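Local coordinates for tubulin binding cofactor C (Leishmania major, PDB 5AJ8), which is the C-terminal domain of a chaperone of the tubulin cofactor C family, which probably takes part in the folding of tubulin, at residues 36-41 against 160-165; 65-68 against 72-75; 83-86 against 92-95; 105-108 against 112-115. The protein carries 1 engineered substitution. All coordinates share one frame; numbering follows the deposited sequence.

Contact 1: 36-41 against 160-165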
loop_
_atom_site.group_PDB
_atom_site.type_symbol
_atom_site.label_atom_id
_atom_site.label_comp_id
_atom_site.label_asym_id
_atom_site.label_seq_id
_atom_site.Cartn_x
_atom_site.Cartn_y
_atom_site.Cartn_z
ATOM N N ASP A 36 -6.650 -13.007 1.932
ATOM C CA ASP A 36 -5.833 -14.092 1.383
ATOM C C ASP A 36 -5.365 -13.757 -0.033
ATOM O O ASP A 36 -5.578 -14.520 -0.974
ATOM C CB ASP A 36 -6.639 -15.404 1.336
ATOM C CG ASP A 36 -7.289 -15.762 2.680
ATOM O OD1 ASP A 36 -6.805 -15.348 3.755
ATOM O OD2 ASP A 36 -8.303 -16.487 2.658
ATOM N N CYS A 37 -4.755 -12.606 -0.205
ATOM C CA CYS A 37 -4.251 -12.246 -1.527
ATOM C C CYS A 37 -3.150 -11.203 -1.448
ATOM O O CYS A 37 -2.850 -10.694 -0.376
ATOM C CB CYS A 37 -5.383 -11.765 -2.433
ATOM S SG CYS A 37 -6.210 -10.260 -1.910
ATOM N N ALA A 38 -2.535 -10.951 -2.601
ATOM C CA ALA A 38 -1.570 -9.901 -2.760
ATOM C C ALA A 38 -2.253 -8.791 -3.521
ATOM O O ALA A 38 -2.983 -9.046 -4.492
ATOM C CB ALA A 38 -0.354 -10.404 -3.527
ATOM N N ILE A 39 -2.009 -7.560 -3.101
ATOM C CA ILE A 39 -2.630 -6.392 -3.721
ATOM C C ILE A 39 -1.523 -5.459 -4.207
ATOM O O ILE A 39 -0.764 -4.942 -3.414
ATOM C CB ILE A 39 -3.558 -5.673 -2.718
ATOM C CG1 ILE A 39 -4.627 -6.633 -2.198
ATOM C CG2 ILE A 39 -4.212 -4.457 -3.358
ATOM C CD1 ILE A 39 -5.530 -6.009 -1.148
ATOM N N TYR A 40 -1.437 -5.269 -5.516
ATOM C CA TYR A 40 -0.391 -4.463 -6.141
ATOM C C TYR A 40 -1.001 -3.173 -6.673
ATOM O O TYR A 40 -1.809 -3.227 -7.610
ATOM C CB TYR A 40 0.224 -5.259 -7.284
ATOM C CG TYR A 40 0.906 -6.515 -6.833
ATOM C CD1 TYR A 40 2.154 -6.462 -6.248
ATOM C CD2 TYR A 40 0.307 -7.759 -7.000
ATOM C CE1 TYR A 40 2.778 -7.604 -5.833
ATOM C CE2 TYR A 40 0.936 -8.906 -6.604
ATOM C CZ TYR A 40 2.162 -8.824 -6.010
ATOM O OH TYR A 40 2.800 -9.958 -5.622
ATOM N N CYS A 41 -0.654 -2.036 -6.060
ATOM C CA CYS A 41 -1.145 -0.731 -6.483
ATOM C C CYS A 41 -0.068 0.129 -7.161
ATOM O O CYS A 41 1.002 0.383 -6.597
ATOM C CB CYS A 41 -1.708 0.080 -5.318
ATOM S SG CYS A 41 -2.810 -0.809 -4.186
ATOM N N GLU A 160 12.262 -10.861 6.212
ATOM C CA GLU A 160 10.835 -11.099 6.111
ATOM C C GLU A 160 10.244 -10.283 4.965
ATOM O O GLU A 160 9.063 -10.381 4.709
ATOM C CB GLU A 160 10.135 -10.719 7.423
ATOM C CG GLU A 160 10.727 -11.363 8.668
ATOM C CD GLU A 160 10.083 -10.862 9.961
ATOM O OE1 GLU A 160 9.970 -9.627 10.169
ATOM O OE2 GLU A 160 9.705 -11.714 10.779
ATOM N N GLU A 161 11.037 -9.476 4.280
ATOM C CA GLU A 161 10.489 -8.698 3.163
ATOM C C GLU A 161 10.115 -9.653 2.032
ATOM O O GLU A 161 10.836 -10.568 1.746
ATOM C CB GLU A 161 11.457 -7.592 2.695
ATOM C CG GLU A 161 11.463 -6.379 3.629
ATOM C CD GLU A 161 12.580 -5.355 3.332
ATOM O OE1 GLU A 161 13.302 -5.462 2.317
ATOM O OE2 GLU A 161 12.742 -4.423 4.133
ATOM N N ARG A 162 8.952 -9.455 1.438
ATOM C CA ARG A 162 8.543 -10.249 0.277
ATOM C C ARG A 162 8.789 -9.412 -0.984
ATOM O O ARG A 162 8.019 -8.520 -1.303
ATOM C CB ARG A 162 7.086 -10.636 0.406
ATOM C CG ARG A 162 6.481 -11.440 -0.730
ATOM C CD ARG A 162 4.984 -11.526 -0.423
ATOM N NE ARG A 162 4.215 -12.339 -1.355
ATOM C CZ ARG A 162 3.664 -11.909 -2.486
ATOM N NH1 ARG A 162 3.832 -10.641 -2.913
ATOM N NH2 ARG A 162 2.962 -12.782 -3.214
ATOM N N ALA A 163 9.888 -9.715 -1.660
ATOM C CA ALA A 163 10.334 -8.962 -2.832
ATOM C C ALA A 163 9.655 -9.517 -4.085
ATOM O O ALA A 163 10.153 -10.434 -4.706
ATOM C CB ALA A 163 11.856 -9.044 -2.945
ATOM N N SER A 164 8.488 -8.988 -4.428
ATOM C CA SER A 164 7.661 -9.557 -5.495
ATOM C C SER A 164 8.160 -9.109 -6.888
ATOM O O SER A 164 8.358 -7.896 -7.137
ATOM C CB SER A 164 6.194 -9.166 -5.302
ATOM O OG SER A 164 5.374 -9.592 -6.379
ATOM N N THR A 165 8.315 -10.095 -7.782
ATOM C CA THR A 165 8.660 -9.831 -9.173
ATOM C C THR A 165 7.424 -9.759 -10.048
ATOM O O THR A 165 7.538 -9.602 -11.244
ATOM C CB THR A 165 9.615 -10.895 -9.732
ATOM O OG1 THR A 165 9.012 -12.186 -9.623
ATOM C CG2 THR A 165 10.965 -10.884 -8.962
HETATM O O HOH W 1 1.812 -12.337 -5.941
#

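Contact 2: 65-68 against 72-75. Engineered in segment 72-75: M75 (natural residue Leu).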
loop_
_atom_site.group_PDB
_atom_site.type_symbol
_atom_site.label_atom_id
_atom_site.label_comp_id
_atom_site.label_asym_id
_atom_site.label_seq_id
_atom_site.Cartn_x
_atom_site.Cartn_y
_atom_site.Cartn_z
ATOM N N LEU A 65 -2.502 7.229 3.851
ATOM C CA LEU A 65 -2.856 5.831 3.992
ATOM C C LEU A 65 -3.606 5.637 5.303
ATOM O O LEU A 65 -3.121 6.026 6.355
ATOM C CB LEU A 65 -1.627 4.924 3.965
ATOM C CG LEU A 65 -1.854 3.412 4.122
ATOM C CD1 LEU A 65 -2.811 2.866 3.087
ATOM C CD2 LEU A 65 -0.543 2.636 4.052
ATOM N N ARG A 66 -4.807 5.084 5.226
ATOM C CA ARG A 66 -5.557 4.760 6.437
ATOM C C ARG A 66 -6.108 3.337 6.396
ATOM O O ARG A 66 -6.680 2.902 5.403
ATOM C CB ARG A 66 -6.676 5.769 6.677
ATOM C CG ARG A 66 -7.467 5.477 7.951
ATOM C CD ARG A 66 -7.998 6.739 8.609
ATOM N NE ARG A 66 -8.710 6.484 9.872
ATOM C CZ ARG A 66 -9.065 7.441 10.731
ATOM N NH1 ARG A 66 -8.754 8.721 10.502
ATOM N NH2 ARG A 66 -9.742 7.138 11.818
ATOM N N LEU A 67 -5.945 2.627 7.492
ATOM C CA LEU A 67 -6.453 1.259 7.609
ATOM C C LEU A 67 -7.376 1.115 8.828
ATOM O O LEU A 67 -7.068 1.601 9.914
ATOM C CB LEU A 67 -5.312 0.257 7.688
ATOM C CG LEU A 67 -4.433 0.165 6.435
ATOM C CD1 LEU A 67 -3.119 0.871 6.675
ATOM C CD2 LEU A 67 -4.165 -1.279 6.079
ATOM N N LYS A 68 -8.500 0.436 8.635
ATOM C CA LYS A 68 -9.474 0.247 9.703
ATOM C C LYS A 68 -9.947 -1.204 9.721
ATOM O O LYS A 68 -10.337 -1.740 8.703
ATOM C CB LYS A 68 -10.678 1.168 9.533
ATOM C CG LYS A 68 -11.729 0.967 10.607
ATOM C CD LYS A 68 -12.792 2.049 10.604
ATOM C CE LYS A 68 -13.735 1.857 11.781
ATOM N NZ LYS A 68 -14.859 2.829 11.713
ATOM N N ASN A 72 -3.367 -8.922 10.245
ATOM C CA ASN A 72 -2.364 -9.704 9.497
ATOM C C ASN A 72 -2.165 -9.210 8.061
ATOM O O ASN A 72 -2.244 -9.978 7.106
ATOM C CB ASN A 72 -2.697 -11.210 9.499
ATOM C CG ASN A 72 -2.550 -11.840 10.870
ATOM O OD1 ASN A 72 -1.480 -12.292 11.257
ATOM N ND2 ASN A 72 -3.627 -11.900 11.587
ATOM N N LEU A 73 -1.943 -7.907 7.923
ATOM C CA LEU A 73 -1.582 -7.280 6.640
ATOM C C LEU A 73 -0.093 -6.976 6.654
ATOM O O LEU A 73 0.420 -6.435 7.635
ATOM C CB LEU A 73 -2.344 -5.977 6.423
ATOM C CG LEU A 73 -3.861 -5.955 6.199
ATOM C CD1 LEU A 73 -4.349 -4.846 5.305
ATOM C CD2 LEU A 73 -4.377 -7.285 5.703
ATOM N N ASP A 74 0.617 -7.392 5.601
ATOM C CA ASP A 74 1.991 -6.929 5.396
ATOM C C ASP A 74 1.885 -5.766 4.421
ATOM O O ASP A 74 1.440 -5.952 3.277
ATOM C CB ASP A 74 2.916 -8.024 4.873
ATOM C CG ASP A 74 3.255 -9.087 5.927
ATOM O OD1 ASP A 74 2.997 -8.876 7.132
ATOM O OD2 ASP A 74 3.750 -10.176 5.519
HETATM N N MSE A 75 2.230 -4.567 4.885
HETATM C CA MSE A 75 2.024 -3.316 4.120
HETATM C C MSE A 75 3.352 -2.797 3.613
HETATM O O MSE A 75 4.194 -2.369 4.414
HETATM C CB MSE A 75 1.396 -2.245 5.040
HETATM C CG MSE A 75 0.026 -2.518 5.645
HETATM SE SE MSE A 75 -1.321 -2.928 4.290
HETATM C CE MSE A 75 -1.086 -1.228 3.313
#

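Contact 3: 83-86 against 92-95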
loop_
_atom_site.group_PDB
_atom_site.type_symbol
_atom_site.label_atom_id
_atom_site.label_comp_id
_atom_site.label_asym_id
_atom_site.label_seq_id
_atom_site.Cartn_x
_atom_site.Cartn_y
_atom_site.Cartn_z
ATOM N N PRO A 83 1.182 6.730 7.929
ATOM C CA PRO A 83 -0.013 5.875 7.893
ATOM C C PRO A 83 -0.749 5.856 9.221
ATOM O O PRO A 83 -0.107 5.910 10.285
ATOM C CB PRO A 83 0.564 4.491 7.563
ATOM C CG PRO A 83 1.828 4.783 6.808
ATOM C CD PRO A 83 2.380 6.021 7.448
ATOM N N ILE A 84 -2.080 5.849 9.165
ATOM C CA ILE A 84 -2.935 5.788 10.354
ATOM C C ILE A 84 -3.604 4.414 10.397
ATOM O O ILE A 84 -4.174 3.973 9.396
ATOM C CB ILE A 84 -4.027 6.893 10.334
ATOM C CG1 ILE A 84 -3.386 8.288 10.359
ATOM C CG2 ILE A 84 -4.955 6.753 11.526
ATOM C CD1 ILE A 84 -4.354 9.450 10.212
ATOM N N ILE A 85 -3.575 3.759 11.551
ATOM C CA ILE A 85 -4.375 2.551 11.738
ATOM C C ILE A 85 -5.383 2.719 12.863
ATOM O O ILE A 85 -5.225 3.571 13.740
ATOM C CB ILE A 85 -3.513 1.301 11.981
ATOM C CG1 ILE A 85 -2.654 1.425 13.238
ATOM C CG2 ILE A 85 -2.631 1.038 10.779
ATOM C CD1 ILE A 85 -1.941 0.137 13.607
ATOM N N GLU A 86 -6.430 1.907 12.798
ATOM C CA GLU A 86 -7.536 1.957 13.734
ATOM C C GLU A 86 -8.199 0.585 13.820
ATOM O O GLU A 86 -8.641 0.050 12.803
ATOM C CB GLU A 86 -8.574 2.975 13.273
ATOM C CG GLU A 86 -9.709 3.162 14.256
ATOM C CD GLU A 86 -10.824 4.066 13.755
ATOM O OE1 GLU A 86 -10.752 4.569 12.603
ATOM O OE2 GLU A 86 -11.782 4.278 14.543
ATOM N N ARG A 92 2.367 -5.391 9.764
ATOM C CA ARG A 92 3.809 -5.264 9.582
ATOM C C ARG A 92 4.097 -4.372 8.370
ATOM O O ARG A 92 3.493 -4.556 7.297
ATOM C CB ARG A 92 4.448 -6.640 9.371
ATOM C CG ARG A 92 4.083 -7.638 10.465
ATOM C CD ARG A 92 4.973 -8.873 10.430
ATOM N NE ARG A 92 4.871 -9.549 9.141
ATOM C CZ ARG A 92 5.605 -10.589 8.784
ATOM N NH1 ARG A 92 6.524 -11.067 9.601
ATOM N NH2 ARG A 92 5.418 -11.175 7.597
ATOM N N PHE A 93 5.022 -3.447 8.537
ATOM C CA PHE A 93 5.323 -2.427 7.520
ATOM C C PHE A 93 6.704 -2.521 6.920
ATOM O O PHE A 93 7.701 -2.679 7.607
ATOM C CB PHE A 93 5.121 -1.022 8.088
ATOM C CG PHE A 93 3.681 -0.670 8.294
ATOM C CD1 PHE A 93 3.000 -1.138 9.384
ATOM C CD2 PHE A 93 3.016 0.125 7.374
ATOM C CE1 PHE A 93 1.673 -0.819 9.574
ATOM C CE2 PHE A 93 1.687 0.434 7.532
ATOM C CZ PHE A 93 1.007 -0.041 8.635
ATOM N N GLY A 94 6.729 -2.388 5.608
ATOM C CA GLY A 94 7.942 -2.414 4.821
ATOM C C GLY A 94 7.865 -1.342 3.745
ATOM O O GLY A 94 6.857 -0.620 3.633
ATOM N N PRO A 95 8.940 -1.216 2.962
ATOM C CA PRO A 95 9.020 -0.259 1.868
ATOM C C PRO A 95 8.463 -0.770 0.526
ATOM O O PRO A 95 8.578 -1.969 0.184
ATOM C CB PRO A 95 10.520 -0.045 1.749
ATOM C CG PRO A 95 11.084 -1.413 2.010
ATOM C CD PRO A 95 10.210 -1.955 3.132
#

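Contact 4: 105-108 against 112-115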
loop_
_atom_site.group_PDB
_atom_site.type_symbol
_atom_site.label_atom_id
_atom_site.label_comp_id
_atom_site.label_asym_id
_atom_site.label_seq_id
_atom_site.Cartn_x
_atom_site.Cartn_y
_atom_site.Cartn_z
ATOM N N SER A 105 6.803 -3.013 -15.096
ATOM C CA SER A 105 5.410 -2.720 -15.375
ATOM C C SER A 105 5.330 -1.378 -16.071
ATOM O O SER A 105 6.318 -0.659 -16.170
ATOM C CB SER A 105 4.603 -2.685 -14.070
ATOM O OG SER A 105 4.756 -3.893 -13.328
ATOM N N CYS A 106 4.138 -1.029 -16.540
ATOM C CA CYS A 106 3.924 0.266 -17.171
ATOM C C CYS A 106 2.623 0.923 -16.742
ATOM O O CYS A 106 1.744 0.268 -16.214
ATOM C CB CYS A 106 3.968 0.114 -18.684
ATOM S SG CYS A 106 2.606 -0.813 -19.412
ATOM N N THR A 107 2.512 2.238 -16.975
ATOM C CA THR A 107 1.280 2.953 -16.699
ATOM C C THR A 107 0.255 2.557 -17.751
ATOM O O THR A 107 0.541 1.768 -18.650
ATOM C CB THR A 107 1.452 4.487 -16.698
ATOM O OG1 THR A 107 1.813 4.935 -18.003
ATOM C CG2 THR A 107 2.507 4.925 -15.699
ATOM N N GLU A 108 -0.933 3.124 -17.649
ATOM C CA GLU A 108 -1.978 2.898 -18.624
ATOM C C GLU A 108 -1.525 3.353 -20.024
ATOM O O GLU A 108 -1.830 2.696 -21.003
ATOM C CB GLU A 108 -3.254 3.633 -18.204
ATOM C CG GLU A 108 -4.529 2.971 -18.704
ATOM C CD GLU A 108 -5.756 3.864 -18.554
ATOM O OE1 GLU A 108 -5.910 4.516 -17.490
ATOM O OE2 GLU A 108 -6.565 3.906 -19.509
ATOM N N THR A 112 7.091 3.835 -18.548
ATOM C CA THR A 112 7.837 2.988 -17.637
ATOM C C THR A 112 8.877 3.880 -16.973
ATOM O O THR A 112 9.295 4.868 -17.574
ATOM C CB THR A 112 8.540 1.828 -18.383
ATOM O OG1 THR A 112 9.513 2.350 -19.291
ATOM C CG2 THR A 112 7.536 0.977 -19.163
ATOM N N TYR A 113 9.271 3.549 -15.743
ATOM C CA TYR A 113 10.314 4.286 -15.036
ATOM C C TYR A 113 11.282 3.282 -14.405
ATOM O O TYR A 113 10.908 2.144 -14.094
ATOM C CB TYR A 113 9.706 5.249 -14.002
ATOM C CG TYR A 113 8.696 6.225 -14.586
ATOM C CD1 TYR A 113 9.096 7.383 -15.229
ATOM C CD2 TYR A 113 7.354 5.965 -14.509
ATOM C CE1 TYR A 113 8.168 8.255 -15.788
ATOM C CE2 TYR A 113 6.424 6.804 -15.056
ATOM C CZ TYR A 113 6.823 7.951 -15.687
ATOM O OH TYR A 113 5.864 8.771 -16.232
ATOM N N ALA A 114 12.531 3.698 -14.236
ATOM C CA ALA A 114 13.603 2.788 -13.866
ATOM C C ALA A 114 13.756 2.613 -12.362
ATOM O O ALA A 114 14.416 1.685 -11.921
ATOM C CB ALA A 114 14.913 3.287 -14.460
ATOM N N THR A 115 13.163 3.505 -11.574
ATOM C CA THR A 115 13.244 3.419 -10.103
ATOM C C THR A 115 11.885 3.698 -9.444
ATOM O O THR A 115 10.955 4.245 -10.071
ATOM C CB THR A 115 14.263 4.416 -9.517
ATOM O OG1 THR A 115 13.760 5.752 -9.667
ATOM C CG2 THR A 115 15.610 4.294 -10.224
HETATM O O HOH W 2 8.549 0.656 -15.280
#

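Contact 1: 36-41 against 160-165
Y40 reaches out from strand 38-41 and its hydroxyl is met by two side chains of 160-165, S164 and R162. Three hydrogen bonds converge on that one oxygen. S164 OG lies 2.7 Å from Y40 OH, with either hydroxyl able to give the proton. R162 NH1 donates to Y40 OH over 3.0 Å in a nearly straight line (170° at the hydrogen), with the phenol oxygen close to the guanidinium plane. The third partner is a water 2.6 Å from Y40 OH, which also accepts from R162 NH2, so the two terminal nitrogens of the arginine hold the phenol directly and through solvent. Ring and guanidinium planes are inclined by 35°.

Strand 38-41 belongs to one of the parallel sheets of a right-handed beta-helix, the fold of the TBCC family, and 160-165 is a loop after the last strand that lies across the outside of that sheet. R162 spans the gap because its chain is extended from CG to NE, with CG anti to the backbone N (chi1 179°).

Van der Waals contact adds little: A38 CB lies 4.1 Å from R162 NH2, and S164 CB 3.8 Å from Y40 CE1. The ring of Y40 also meets Y59 and W99, and the backbone of R162 is bonded to the hydroxyls of Y76 and Y59.

Contact 2: 65-68 against 72-75
L67 CD2 is the methyl on which this contact turns, touching L73 CD1 at 3.7 Å and, at the same distance of 3.7 Å, the selenium (SE) of M75. L67 and M75 come at each other end-on, whereas L73 slants across L67. M75 is an engineered selenomethionine, leucine in the natural sequence. Its chain is bent at both chi2 (-55°) and chi3 (-58°), which swings the terminal methyl round toward L65, and M75 CE settles 4.0 Å from L65 CD2. No hydrogen bond joins the two segments.

The strands run antiparallel, at 174°, but their axes stay 11.6 Å apart, because they face each other across the interior of the beta-helix and lie in different sheets. Everything tight is therefore side chain, packed inward. M91 and F93 of strand 91-95, L50 of strand 47-51, and V58 and V60 of strand 56-62 close in around the same four residues.

The outer side is a different matter. R66 and K68 project from the other face of strand 64-68, D74 from that of strand 73-79, and all three are partly exposed. Two of these charges are matched along the helix wall: R66 forms a salt bridge with E86 and D74 one with R92, both on the next coil.

The chemistry is thus divided by face. Cohesion across the interior rests on contacts between methyl groups and selenium, without direction-specific bonds, while the ionic pairs on the outside link successive coils.

Contact 3: 83-86 against 92-95
P83 and F93 are the closest backbone pair of the two segments, yet their CA atoms are 9.9 Å apart; the CA atom of I85 and the CA atom of R92 are 11.5 Å apart. Such spacing rules out backbone pairing and fits two walls of one coil of the right-handed beta-helix. Strand 84-86 lies in one parallel sheet, strand 92-95 in the other, and the interior of the domain fills the space between them. Each wall finds its backbone partners within its own sheet, I84 bonding to L65 and L67 on the preceding coil.

Only side chains cross the interior, and the bridge is F93. Its CG stands opposite the carbonyl carbon, beside the backbone N (chi1 -72°), which carries the ring inward to the other wall. There it meets two residues, with P83 near CE2 and I85 near CZ. The proline brings its CB to 4.2 Å from F93 CE2. The isoleucine comes with its branch methyl near the ring plane, so this is an edge contact. All three residues are buried.

L65 lies against P83 and L67 against I85 from the coil before, while W153 packs on both I85 and F93 from strand 153-155. Loosest of the direct contacts is the one at the ring's outermost carbon, where I85 CG2 is 4.4 Å from F93 CZ.

Contact 4: 105-108 against 112-115
T112 packs against the backbone of S105 and the side chain of C106, its CG2 methyl making the nearest contacts. The two segments are the limbs of an irregular loop between strand 91-95 of the beta-helix and helix 116-122, at the surface of the domain. The limbs come closest at C106 and T112, with CA atoms 4.8 Å apart, but no direct hydrogen bond joins them.

In T112 the methyl is placed anti to the carbonyl carbon, beside the backbone N, and from there it reaches both S105 O, at 3.6 Å, and C106 CB, at 3.7 Å. The link next along is made through solvent: a water donates to S105 O over 2.7 Å and accepts from Y113 N at 3.0 Å, bridging the backbones of the two limbs.

The side chain of Y113 swings back toward the first limb, where the edge of its ring meets the methyl of T107. This contact is a light one, with T107 CG2 4.4 Å from Y113 CE2. The ring also packs edge-to-face with W119 of the helix, and V123 touches both Y113 and T107. The hydroxyl of T107 is turned to K111 N instead, within the loop, and S105 OG is taken by G101 O and F168 N.

T115 ends the segment as the N-cap of helix 116-122: its side chain caps a backbone N there, and T115 OG1 is also hydrogen-bonded to E118 OE1.

How the contacts relate
Contacts 2 and 3 are successive steps of the same beta-helix: their centres are 5 Å apart, strands 64-68 and 84-86 are neighbours in one sheet and 73-79 and 91-95 in the other. M75 N lies 2.7 Å from R92 O, a probable hydrogen bond joining the coils. Contact 1 uses the outside of the second sheet, with its centre 13 Å from contact 2 and 15 Å from contact 3, and a weak ion pair joins E160 to R92. Contact 4 lies farther off, about 25 Å from contacts 2 and 3, centre to centre. Along the chain, contacts 2, 3 and 4 follow in series inside the long loop closed by contact 1, which returns the C-terminal tail to an early coil.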